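Local coordinates for protein glutaminase 1 (Escherichia coli, PDB 1U60) that catalyses the hydrolysis of L-glutamine to L-glutamate and ammonium, as a homotetrameric member of the glutaminase family in the beta-lactamase clan, at residues T202-A213 and L267-A278; L235-Y244 and A251-S260. All coordinates share one frame; numbering follows the deposited sequence.

Interaction 1: residues T202-A213 and L267-A278; sequences TIELATLGATLA and LAVVPGVMGIAA
Helix 202-213 packs lengthwise on a beta hairpin of the antiparallel sheet, strands 267-270 and 274-278, and the closest meeting is glycine on glycine: Gly-209 CA and Gly-275 CA are 3.9 Å apart. Gly-275 CA sits against the peptide between Gly-209 and Ala-210, and the axis of strand 274-278 passes 5.7 Å from that of the helix, roughly antiparallel at 152°. One branch of Leu-267 meets Gly-209 too: its CD1 is 3.5 Å from Gly-209 CA, a tight carbon pair, while CD2 turns to Leu-208, whose side chain crosses it at about a right angle. This is the helix-on-sheet layering of the serine beta-lactamase-like fold, with helix 290-303 packed on the other face of the hairpin. Toward the helix start, Ala-277 CB fits between Ala-206 and Leu-205, 3.6 Å from Leu-205 CG, which a chi1 of -179° swings away from the backbone N. At the turn end of the hairpin Ala-213 CB points between two backbone carbonyls, 3.3 Å from Val-270 O and 3.4 Å from Met-274 O, beside a classic beta bulge (Val-273 and Met-274 facing Val-270). Gly-272 N donates a bent bond (135° at the hydrogen) to Ala-213 O, 2.9 Å away.

Interaction 2: residues L235-Y244 and A251-S260; sequences LAEMMMEGLY and AYRVGLPGKS
Gly-242 and Lys-259 meet in the predicted substrate site that includes Tyr-244, at the type I turn from Glu-241 to Tyr-244. The polar contacts gather on Gly-242 O, which is gripped from opposite faces of its carbonyl plane: Ser-260 N donates from one at 3.1 Å, and Lys-259 NZ from the other at 3.2 Å. Bends at chi2 (78°) and chi4 (78°) curl the lysine around this carbonyl and bring NZ to Tyr-244 OH at 2.8 Å, and to Ser-260 O, 2.7 Å from NZ and in the carbonyl plane. Tyr-244 OH also bonds to Ser-66 and Lys-69, an arrangement resembling the Ser, Lys and Tyr of serine beta-lactamase-like enzymes; Lys-259 and Ser-260 on the edge strand are likewise reminiscent of that clan's Lys-Thr/Ser-Gly motif. Ser-260 OG lies at the ring edge of Tyr-244 and bonds to Asn-288.

A water bridges Glu-241 O to Lys-259 NZ; another accepts from Gly-258 N and lies 2.8 Å from Met-238 O. Gly-242 CA also makes a nearly straight CA-H...O contact with Gly-258 O (164° at the hydrogen).

Apolar packing takes over farther back along the helix. Met-239, bent at chi2 and chi3, hooks its CE obliquely over Pro-257, 3.5 Å from CD, and lays SD against Ala-251 CB; Met-238 CE rests on Gly-258 C at 3.6 Å. Helix 231-241 thus lies against edge strand 258-260, with helix 68-80 reaching Met-238 and Lys-259, strand 265-270 alongside in the sheet, and helix 290-303 touching Leu-243 and Leu-256.

In the fold
The two interactions are centred 13 Å apart and share the five-stranded antiparallel sheet. In chain order helix 202-213 comes first, then 235-244, 251-260 and finally 267-278, which nests interaction 2 inside the loop closed by interaction 1. Strand 258-260 leads on to its sheet neighbour 265-270, and probable backbone hydrogen bonds join them, from Leu-267 N to Lys-259 O and from Val-269 N to Pro-257 O. Helix 231-241, part of interaction 2, also reaches interaction 1, with Leu-235 and Met-238 on Val-269 and Met-238 on Leu-267. Interaction 1 packs a helix on inner strands of the sheet, interaction 2 one on the edge strand beside the predicted substrate site. Both also reach the second subunit.

Interaction 1: residues T202-A213 and L267-A278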
loop_
_atom_site.group_PDB
_atom_site.type_symbol
_atom_site.label_atom_id
_atom_site.label_comp_id
_atom_site.label_asym_id
_atom_site.label_seq_id
_atom_site.Cartn_x
_atom_site.Cartn_y
_atom_site.Cartn_z
ATOM N N THR A 202 -4.401 -25.353 2.766
ATOM C CA THR A 202 -4.832 -24.201 1.977
ATOM C C THR A 202 -6.216 -23.710 2.424
ATOM O O THR A 202 -6.503 -22.506 2.345
ATOM C CB THR A 202 -4.799 -24.547 0.517
ATOM O OG1 THR A 202 -3.434 -24.820 0.141
ATOM C CG2 THR A 202 -5.204 -23.362 -0.390
ATOM N N ILE A 203 -7.083 -24.641 2.829
ATOM C CA ILE A 203 -8.390 -24.253 3.347
ATOM C C ILE A 203 -8.241 -23.463 4.634
ATOM O O ILE A 203 -8.963 -22.500 4.855
ATOM C CB ILE A 203 -9.316 -25.476 3.418
ATOM C CG1 ILE A 203 -9.753 -25.810 1.971
ATOM C CG2 ILE A 203 -10.570 -25.183 4.209
ATOM C CD1 ILE A 203 -10.403 -27.112 1.810
ATOM N N GLU A 204 -7.348 -23.918 5.513
ATOM C CA GLU A 204 -7.067 -23.213 6.753
ATOM C C GLU A 204 -6.506 -21.827 6.505
ATOM O O GLU A 204 -6.917 -20.868 7.142
ATOM C CB GLU A 204 -6.147 -24.056 7.612
ATOM C CG GLU A 204 -6.935 -25.256 8.147
ATOM C CD GLU A 204 -6.077 -26.388 8.730
ATOM O OE1 GLU A 204 -4.832 -26.452 8.484
ATOM O OE2 GLU A 204 -6.714 -27.259 9.400
ATOM N N LEU A 205 -5.616 -21.710 5.518
ATOM C CA LEU A 205 -5.103 -20.384 5.139
ATOM C C LEU A 205 -6.196 -19.472 4.631
ATOM O O LEU A 205 -6.268 -18.305 5.027
ATOM C CB LEU A 205 -3.963 -20.513 4.159
ATOM C CG LEU A 205 -3.277 -19.245 3.664
ATOM C CD1 LEU A 205 -2.793 -18.443 4.888
ATOM C CD2 LEU A 205 -2.111 -19.520 2.738
ATOM N N ALA A 206 -7.049 -19.989 3.759
ATOM C CA ALA A 206 -8.194 -19.240 3.274
ATOM C C ALA A 206 -9.148 -18.858 4.371
ATOM O O ALA A 206 -9.784 -17.821 4.300
ATOM C CB ALA A 206 -8.924 -19.980 2.146
ATOM N N THR A 207 -9.231 -19.686 5.425
ATOM C CA THR A 207 -10.047 -19.367 6.578
ATOM C C THR A 207 -9.520 -18.165 7.359
ATOM O O THR A 207 -10.295 -17.327 7.786
ATOM C CB THR A 207 -10.137 -20.596 7.485
ATOM O OG1 THR A 207 -10.739 -21.693 6.776
ATOM C CG2 THR A 207 -11.040 -20.297 8.652
ATOM N N LEU A 208 -8.194 -18.093 7.554
ATOM C CA LEU A 208 -7.564 -16.900 8.128
ATOM C C LEU A 208 -8.019 -15.688 7.326
ATOM O O LEU A 208 -8.458 -14.686 7.915
ATOM C CB LEU A 208 -6.057 -17.026 8.096
ATOM C CG LEU A 208 -5.204 -15.742 8.336
ATOM C CD1 LEU A 208 -5.517 -15.060 9.666
ATOM C CD2 LEU A 208 -3.728 -16.016 8.243
ATOM N N GLY A 209 -7.956 -15.784 6.007
ATOM C CA GLY A 209 -8.441 -14.706 5.147
ATOM C C GLY A 209 -9.909 -14.351 5.338
ATOM O O GLY A 209 -10.262 -13.174 5.352
ATOM N N ALA A 210 -10.756 -15.377 5.475
ATOM C CA ALA A 210 -12.168 -15.207 5.606
ATOM C C ALA A 210 -12.526 -14.598 6.974
ATOM O O ALA A 210 -13.446 -13.806 7.076
ATOM C CB ALA A 210 -12.879 -16.491 5.413
ATOM N N THR A 211 -11.753 -14.910 7.988
ATOM C CA THR A 211 -11.964 -14.317 9.297
ATOM C C THR A 211 -11.715 -12.811 9.201
ATOM O O THR A 211 -12.494 -12.003 9.730
ATOM C CB THR A 211 -11.081 -14.979 10.340
ATOM O OG1 THR A 211 -11.437 -16.382 10.469
ATOM C CG2 THR A 211 -11.292 -14.291 11.686
ATOM N N LEU A 212 -10.654 -12.425 8.490
ATOM C CA LEU A 212 -10.376 -11.026 8.299
ATOM C C LEU A 212 -11.456 -10.419 7.399
ATOM O O LEU A 212 -11.975 -9.320 7.687
ATOM C CB LEU A 212 -8.990 -10.871 7.718
ATOM C CG LEU A 212 -7.806 -11.340 8.558
ATOM C CD1 LEU A 212 -6.476 -11.308 7.734
ATOM C CD2 LEU A 212 -7.673 -10.519 9.868
ATOM N N ALA A 213 -11.852 -11.100 6.319
ATOM C CA ALA A 213 -12.869 -10.544 5.425
ATOM C C ALA A 213 -14.215 -10.300 6.160
ATOM O O ALA A 213 -14.934 -9.367 5.821
ATOM C CB ALA A 213 -13.101 -11.470 4.191
ATOM N N LEU A 267 -1.918 -15.690 0.691
ATOM C CA LEU A 267 -3.262 -15.310 1.164
ATOM C C LEU A 267 -3.654 -13.982 0.570
ATOM O O LEU A 267 -2.842 -13.043 0.502
ATOM C CB LEU A 267 -3.189 -15.150 2.668
ATOM C CG LEU A 267 -4.410 -14.534 3.396
ATOM C CD1 LEU A 267 -5.603 -15.481 3.300
ATOM C CD2 LEU A 267 -4.013 -14.223 4.827
ATOM N N ALA A 268 -4.918 -13.855 0.199
ATOM C CA ALA A 268 -5.471 -12.555 -0.069
ATOM C C ALA A 268 -6.843 -12.393 0.575
ATOM O O ALA A 268 -7.583 -13.358 0.744
ATOM C CB ALA A 268 -5.584 -12.347 -1.533
ATOM N N VAL A 269 -7.188 -11.161 0.922
ATOM C CA VAL A 269 -8.475 -10.877 1.561
ATOM C C VAL A 269 -9.300 -9.962 0.677
ATOM O O VAL A 269 -8.832 -8.921 0.259
ATOM C CB VAL A 269 -8.236 -10.195 2.932
ATOM C CG1 VAL A 269 -9.587 -9.892 3.588
ATOM C CG2 VAL A 269 -7.372 -11.102 3.774
ATOM N N VAL A 270 -10.564 -10.334 0.448
ATOM C CA VAL A 270 -11.559 -9.472 -0.179
ATOM C C VAL A 270 -12.447 -8.928 0.956
ATOM O O VAL A 270 -13.291 -9.664 1.493
ATOM C CB VAL A 270 -12.412 -10.211 -1.262
ATOM C CG1 VAL A 270 -13.311 -9.226 -1.991
ATOM C CG2 VAL A 270 -11.508 -10.902 -2.278
ATOM N N PRO A 271 -12.219 -7.690 1.390
ATOM C CA PRO A 271 -12.918 -7.159 2.570
ATOM C C PRO A 271 -14.439 -7.282 2.377
ATOM O O PRO A 271 -15.010 -6.894 1.329
ATOM C CB PRO A 271 -12.459 -5.675 2.618
ATOM C CG PRO A 271 -11.199 -5.636 1.907
ATOM C CD PRO A 271 -11.324 -6.681 0.805
ATOM N N GLY A 272 -15.089 -7.837 3.383
ATOM C CA GLY A 272 -16.524 -8.084 3.347
ATOM C C GLY A 272 -17.008 -9.314 2.608
ATOM O O GLY A 272 -18.212 -9.603 2.632
ATOM N N VAL A 273 -16.110 -10.064 1.967
ATOM C CA VAL A 273 -16.558 -11.057 0.997
ATOM C C VAL A 273 -15.953 -12.440 1.199
ATOM O O VAL A 273 -16.678 -13.412 1.383
ATOM C CB VAL A 273 -16.326 -10.576 -0.440
ATOM C CG1 VAL A 273 -16.836 -11.636 -1.473
ATOM C CG2 VAL A 273 -17.019 -9.227 -0.674
ATOM N N MET A 274 -14.634 -12.548 1.172
ATOM C CA MET A 274 -13.987 -13.862 1.192
ATOM C C MET A 274 -12.493 -13.806 1.452
ATOM O O MET A 274 -11.847 -12.774 1.303
ATOM C CB MET A 274 -14.218 -14.597 -0.146
ATOM C CG MET A 274 -13.547 -13.919 -1.338
ATOM S SD MET A 274 -13.633 -14.869 -2.850
ATOM C CE MET A 274 -15.415 -15.014 -3.018
ATOM N N GLY A 275 -11.964 -14.928 1.927
ATOM C CA GLY A 275 -10.542 -15.205 1.857
ATOM C C GLY A 275 -10.223 -16.064 0.658
ATOM O O GLY A 275 -10.991 -16.976 0.336
ATOM N N ILE A 276 -9.092 -15.784 0.010
ATOM C CA ILE A 276 -8.612 -16.575 -1.107
ATOM C C ILE A 276 -7.200 -16.972 -0.767
ATOM O O ILE A 276 -6.354 -16.156 -0.392
ATOM C CB ILE A 276 -8.606 -15.792 -2.450
ATOM C CG1 ILE A 276 -9.925 -15.100 -2.690
ATOM C CG2 ILE A 276 -8.145 -16.695 -3.666
ATOM C CD1 ILE A 276 -9.885 -14.020 -3.852
ATOM N N ALA A 277 -6.905 -18.237 -0.919
ATOM C CA ALA A 277 -5.543 -18.682 -0.640
ATOM C C ALA A 277 -5.084 -19.691 -1.666
ATOM O O ALA A 277 -5.891 -20.389 -2.300
ATOM C CB ALA A 277 -5.435 -19.262 0.722
ATOM N N ALA A 278 -3.783 -19.805 -1.787
ATOM C CA ALA A 278 -3.184 -20.905 -2.578
ATOM C C ALA A 278 -1.881 -21.325 -2.004
ATOM O O ALA A 278 -1.319 -20.654 -1.168
ATOM C CB ALA A 278 -3.005 -20.443 -4.020
#

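Interaction 2: residues L235-Y244 and A251-S260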
loop_
_atom_site.group_PDB
_atom_site.type_symbol
_atom_site.label_atom_id
_atom_site.label_comp_id
_atom_site.label_asym_id
_atom_site.label_seq_id
_atom_site.Cartn_x
_atom_site.Cartn_y
_atom_site.Cartn_z
ATOM N N LEU A 235 -5.116 -5.323 7.496
ATOM C CA LEU A 235 -5.141 -5.301 6.035
ATOM C C LEU A 235 -4.287 -4.200 5.417
ATOM O O LEU A 235 -3.670 -4.425 4.371
ATOM C CB LEU A 235 -6.598 -5.183 5.549
ATOM C CG LEU A 235 -7.550 -6.338 5.946
ATOM C CD1 LEU A 235 -8.879 -6.195 5.315
ATOM C CD2 LEU A 235 -6.956 -7.737 5.620
ATOM N N ALA A 236 -4.224 -3.035 6.064
ATOM C CA ALA A 236 -3.369 -1.959 5.600
ATOM C C ALA A 236 -1.914 -2.401 5.655
ATOM O O ALA A 236 -1.157 -2.212 4.680
ATOM C CB ALA A 236 -3.550 -0.714 6.430
ATOM N N GLU A 237 -1.523 -3.016 6.762
ATOM C CA GLU A 237 -0.149 -3.492 6.896
ATOM C C GLU A 237 0.174 -4.520 5.806
ATOM O O GLU A 237 1.279 -4.463 5.209
ATOM C CB GLU A 237 0.092 -4.094 8.285
ATOM C CG GLU A 237 -0.003 -3.101 9.491
ATOM C CD GLU A 237 1.190 -2.245 9.796
ATOM O OE1 GLU A 237 2.077 -2.028 8.913
ATOM O OE2 GLU A 237 1.235 -1.735 10.986
ATOM N N MET A 238 -0.764 -5.429 5.547
ATOM C CA MET A 238 -0.609 -6.415 4.488
ATOM C C MET A 238 -0.455 -5.713 3.120
ATOM O O MET A 238 0.424 -6.095 2.340
ATOM C CB MET A 238 -1.790 -7.374 4.454
ATOM C CG MET A 238 -1.768 -8.395 5.632
ATOM S SD MET A 238 -3.333 -9.262 5.854
ATOM C CE MET A 238 -3.403 -10.252 4.360
ATOM N N MET A 239 -1.279 -4.713 2.818
ATOM C CA MET A 239 -1.181 -4.059 1.509
ATOM C C MET A 239 0.213 -3.464 1.363
ATOM O O MET A 239 0.749 -3.460 0.262
ATOM C CB MET A 239 -2.235 -2.960 1.345
ATOM C CG MET A 239 -2.336 -2.356 -0.082
ATOM S SD MET A 239 -2.984 -3.371 -1.311
ATOM C CE MET A 239 -4.464 -3.710 -0.767
ATOM N N MET A 240 0.793 -2.941 2.446
ATOM C CA MET A 240 2.044 -2.224 2.290
ATOM C C MET A 240 3.272 -3.138 2.173
ATOM O O MET A 240 4.240 -2.796 1.527
ATOM C CB MET A 240 2.230 -1.227 3.420
ATOM C CG MET A 240 1.099 -0.227 3.574
ATOM S SD MET A 240 0.656 0.786 2.172
ATOM C CE MET A 240 2.288 1.595 1.833
ATOM N N GLU A 241 3.228 -4.307 2.778
ATOM C CA GLU A 241 4.444 -5.116 2.957
ATOM C C GLU A 241 4.268 -6.641 2.896
ATOM O O GLU A 241 5.248 -7.361 2.997
ATOM C CB GLU A 241 5.026 -4.736 4.333
ATOM C CG GLU A 241 6.385 -5.248 4.702
ATOM C CD GLU A 241 7.487 -4.737 3.777
ATOM O OE1 GLU A 241 7.690 -3.498 3.711
ATOM O OE2 GLU A 241 8.195 -5.567 3.171
ATOM N N GLY A 242 3.043 -7.135 2.724
ATOM C CA GLY A 242 2.750 -8.557 2.877
ATOM C C GLY A 242 3.448 -9.493 1.896
ATOM O O GLY A 242 3.606 -10.669 2.175
ATOM N N LEU A 243 3.801 -8.968 0.718
ATOM C CA LEU A 243 4.611 -9.720 -0.268
ATOM C C LEU A 243 6.027 -9.150 -0.405
ATOM O O LEU A 243 6.658 -9.258 -1.482
ATOM C CB LEU A 243 3.895 -9.802 -1.617
ATOM C CG LEU A 243 2.897 -10.967 -1.644
ATOM C CD1 LEU A 243 1.560 -10.593 -0.989
ATOM C CD2 LEU A 243 2.660 -11.428 -3.029
ATOM N N TYR A 244 6.490 -8.491 0.651
ATOM C CA TYR A 244 7.865 -7.975 0.746
ATOM C C TYR A 244 8.070 -6.903 -0.337
ATOM O O TYR A 244 7.219 -6.017 -0.494
ATOM C CB TYR A 244 8.895 -9.115 0.790
ATOM C CG TYR A 244 8.586 -10.003 2.003
ATOM C CD1 TYR A 244 8.898 -9.570 3.267
ATOM C CD2 TYR A 244 7.810 -11.146 1.874
ATOM C CE1 TYR A 244 8.552 -10.327 4.412
ATOM C CE2 TYR A 244 7.441 -11.893 2.996
ATOM C CZ TYR A 244 7.804 -11.448 4.265
ATOM O OH TYR A 244 7.424 -12.217 5.354
ATOM N N ALA A 251 -0.194 -5.034 -5.316
ATOM C CA ALA A 251 -1.262 -4.035 -5.291
ATOM C C ALA A 251 -1.681 -3.550 -6.680
ATOM O O ALA A 251 -2.853 -3.359 -6.965
ATOM C CB ALA A 251 -0.837 -2.853 -4.445
ATOM N N TYR A 252 -0.683 -3.369 -7.557
ATOM C CA TYR A 252 -0.846 -2.877 -8.925
ATOM C C TYR A 252 -1.622 -3.874 -9.784
ATOM O O TYR A 252 -2.513 -3.510 -10.511
ATOM C CB TYR A 252 0.541 -2.655 -9.464
ATOM C CG TYR A 252 0.690 -1.925 -10.777
ATOM C CD1 TYR A 252 0.666 -0.569 -10.827
ATOM C CD2 TYR A 252 0.957 -2.627 -11.949
ATOM C CE1 TYR A 252 0.839 0.119 -11.999
ATOM C CE2 TYR A 252 1.130 -1.952 -13.157
ATOM C CZ TYR A 252 1.117 -0.584 -13.164
ATOM O OH TYR A 252 1.289 0.070 -14.361
ATOM N N ARG A 253 -1.295 -5.152 -9.661
ATOM C CA ARG A 253 -1.903 -6.204 -10.485
ATOM C C ARG A 253 -3.174 -6.837 -9.970
ATOM O O ARG A 253 -4.085 -7.130 -10.757
ATOM C CB ARG A 253 -0.845 -7.280 -10.758
ATOM C CG ARG A 253 0.264 -6.798 -11.739
ATOM C CD ARG A 253 -0.230 -6.613 -13.192
ATOM N NE ARG A 253 0.760 -6.006 -14.068
ATOM C CZ ARG A 253 0.465 -5.504 -15.287
ATOM N NH1 ARG A 253 -0.758 -5.565 -15.803
ATOM N NH2 ARG A 253 1.399 -4.980 -16.010
ATOM N N VAL A 254 -3.242 -7.072 -8.651
ATOM C CA VAL A 254 -4.328 -7.774 -7.989
ATOM C C VAL A 254 -5.223 -6.834 -7.150
ATOM O O VAL A 254 -6.466 -6.966 -7.142
ATOM C CB VAL A 254 -3.730 -8.872 -7.072
ATOM C CG1 VAL A 254 -4.821 -9.674 -6.420
ATOM C CG2 VAL A 254 -2.833 -9.824 -7.862
ATOM N N GLY A 255 -4.608 -5.891 -6.422
ATOM C CA GLY A 255 -5.358 -4.928 -5.636
ATOM C C GLY A 255 -6.118 -5.492 -4.435
ATOM O O GLY A 255 -7.172 -4.986 -4.019
ATOM N N LEU A 256 -5.569 -6.541 -3.858
ATOM C CA LEU A 256 -6.107 -7.060 -2.629
ATOM C C LEU A 256 -4.985 -7.220 -1.611
ATOM O O LEU A 256 -3.874 -7.637 -1.956
ATOM C CB LEU A 256 -6.742 -8.419 -2.846
ATOM C CG LEU A 256 -7.926 -8.544 -3.795
ATOM C CD1 LEU A 256 -8.239 -10.024 -4.010
ATOM C CD2 LEU A 256 -9.127 -7.822 -3.266
ATOM N N PRO A 257 -5.275 -6.928 -0.349
ATOM C CA PRO A 257 -4.270 -7.148 0.720
ATOM C C PRO A 257 -3.886 -8.592 0.813
ATOM O O PRO A 257 -4.756 -9.441 0.861
ATOM C CB PRO A 257 -4.967 -6.693 2.000
ATOM C CG PRO A 257 -6.391 -6.427 1.614
ATOM C CD PRO A 257 -6.545 -6.390 0.170
ATOM N N GLY A 258 -2.590 -8.849 0.857
ATOM C CA GLY A 258 -2.102 -10.224 0.782
ATOM C C GLY A 258 -0.927 -10.471 1.710
ATOM O O GLY A 258 -0.368 -9.565 2.334
ATOM N N LYS A 259 -0.554 -11.744 1.777
ATOM C CA LYS A 259 0.610 -12.174 2.547
ATOM C C LYS A 259 1.160 -13.454 1.981
ATOM O O LYS A 259 0.403 -14.376 1.669
ATOM C CB LYS A 259 0.244 -12.390 4.004
ATOM C CG LYS A 259 1.398 -12.716 4.938
ATOM C CD LYS A 259 2.224 -11.506 5.328
ATOM C CE LYS A 259 3.622 -11.824 5.841
ATOM N NZ LYS A 259 4.637 -12.167 4.796
ATOM N N SER A 260 2.472 -13.547 1.915
ATOM C CA SER A 260 3.141 -14.753 1.499
ATOM C C SER A 260 3.954 -15.336 2.670
ATOM O O SER A 260 4.264 -14.619 3.687
ATOM C CB SER A 260 4.114 -14.452 0.394
ATOM O OG SER A 260 5.179 -13.653 0.909
HETATM O O HOH W 1 -0.403 -7.318 -0.085
HETATM O O HOH W 2 5.292 -9.493 4.707
#